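Thiamine monophosphate kinase (Aquifex aeolicus, PDB 1VQV) catalyses the ATP-dependent phosphorylation of thiamine monophosphate to thiamine diphosphate, the active form of vitamin B1, and works as a homodimer. Local coordinates at the interface of chains A and B. Sequence-based numbering; all coordinates share one arbitrary frame. Chains: chain A/B, thiamine monophosphate kinase.

The interface of chains A and B. Residues chain A 81, 83, 116-118; chain B 23-24, 28, 40, 42.
Chain A offers the strand 78-88 and the end of strand 114-117, where the chain kinks at A:Val116 and is then nearly fully extended at A:Gly117 (phi/psi 162/-176°), the last residue of the strand, and at the loop residue A:Gly118, and against these chain B lays its strand 38-46 and the loop residues B:Val23, B:Ile24 and B:Thr28. The seam that results is a worked example of how short, branched side chains can join two subunits chiefly by apolar contact. A:Val116 is its hub. Its CG2 branch, held in the crowded position between backbone N and carbonyl carbon, points into chain B and lies 3.9 Å from the CD1 methyl of B:Leu40, the two side chains crossing at about a right angle. B:Thr28 crosses A:Val116 just as steeply, and its CB stands 3.8 Å from the valine CB. With chi1 at 62°, the threonine turns its OG1 hydroxyl towards the valine side chain, 3.4 Å from CG2, while its CG2 methyl lies anti to the threonine's own carbonyl carbon, beside its backbone N. An alanine in place of B:Thr28 would remove both OG1 and the CG2 methyl, and would probably loosen the packing around A:Val116. Farther along, B:Leu40 spans two residues of strand 78-88. Its CD1 reaches the CB of A:Trp81 at 3.7 Å, touching the root of that side chain more than its indole, whereas its own CB meets A:Leu83 CD1 at 4.0 Å in an oblique crossing. Glycines leave the backbone itself as the contact surface: the CG2 methyl of B:Thr42 sits 3.8 Å from A:Gly118 CA, and the CG2 branch of B:Ile24 approaches A:Gly117 CA. This part of the homodimer interface, repeated by the two-fold symmetry, thus brings a magnesium-binding residue of one subunit, B:Thr42, beside an ATP-binding residue of the other, A:Gly118, and may help to hold them in register.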
# COMPACT_ATOMS: atom_id res chain seq x y z
N TRP A 81 10.17 5.02 -5.36
CA TRP A 81 9.80 4.98 -3.94
C TRP A 81 8.97 3.80 -3.51
O TRP A 81 8.10 3.34 -4.23
CB TRP A 81 9.07 6.27 -3.54
CG TRP A 81 9.84 7.47 -3.90
CD1 TRP A 81 11.02 7.88 -3.36
CD2 TRP A 81 9.57 8.37 -4.98
NE1 TRP A 81 11.51 8.96 -4.03
CE2 TRP A 81 10.63 9.29 -5.04
CE3 TRP A 81 8.52 8.48 -5.91
CZ2 TRP A 81 10.69 10.31 -5.99
CZ3 TRP A 81 8.57 9.49 -6.86
CH2 TRP A 81 9.65 10.40 -6.89
N LEU A 83 6.79 1.84 -0.16
CA LEU A 83 6.11 1.85 1.13
C LEU A 83 5.77 0.39 1.45
O LEU A 83 5.13 -0.30 0.66
CB LEU A 83 4.81 2.68 1.07
CG LEU A 83 4.90 4.20 1.08
CD1 LEU A 83 3.52 4.79 1.22
CD2 LEU A 83 5.76 4.65 2.24
N VAL A 116 10.38 4.58 1.78
CA VAL A 116 10.31 5.87 2.44
C VAL A 116 9.46 5.78 3.70
O VAL A 116 9.39 6.73 4.49
CB VAL A 116 9.71 6.93 1.50
CG1 VAL A 116 10.73 7.30 0.44
CG2 VAL A 116 8.44 6.40 0.86
N GLY A 117 8.82 4.62 3.89
CA GLY A 117 8.00 4.43 5.07
C GLY A 117 7.00 3.29 4.97
O GLY A 117 6.98 2.56 3.98
N GLY A 118 6.17 3.16 6.01
CA GLY A 118 5.15 2.13 6.09
C GLY A 118 4.62 1.99 7.52
O GLY A 118 5.12 2.66 8.43
N VAL B 23 13.40 8.66 7.29
CA VAL B 23 12.06 8.99 6.81
C VAL B 23 10.92 8.03 7.21
O VAL B 23 9.74 8.34 7.06
CB VAL B 23 12.05 9.16 5.27
N ILE B 24 11.27 6.86 7.71
CA ILE B 24 10.25 5.88 8.10
C ILE B 24 9.48 6.43 9.30
O ILE B 24 9.00 5.69 10.16
CB ILE B 24 10.91 4.50 8.42
CG1 ILE B 24 11.84 4.11 7.28
CG2 ILE B 24 9.85 3.41 8.48
CD1 ILE B 24 12.74 2.87 7.58
N THR B 28 5.53 10.81 3.89
CA THR B 28 6.97 10.84 3.68
C THR B 28 7.05 11.83 2.54
O THR B 28 6.31 11.71 1.56
CB THR B 28 7.52 9.51 3.21
OG1 THR B 28 6.92 9.18 1.96
CG2 THR B 28 7.21 8.41 4.22
N LEU B 40 3.53 10.60 0.23
CA LEU B 40 3.18 9.20 0.18
C LEU B 40 2.73 8.76 1.56
O LEU B 40 3.40 9.02 2.58
CB LEU B 40 4.39 8.39 -0.27
CG LEU B 40 5.06 8.93 -1.54
CD1 LEU B 40 6.24 8.03 -1.89
CD2 LEU B 40 4.07 8.99 -2.69
N THR B 42 0.28 5.50 3.79
CA THR B 42 -0.37 4.20 3.85
C THR B 42 -1.02 4.04 5.23
O THR B 42 -0.54 4.58 6.22
CB THR B 42 0.64 3.01 3.61
OG1 THR B 42 -0.05 1.77 3.79
CG2 THR B 42 1.82 3.07 4.58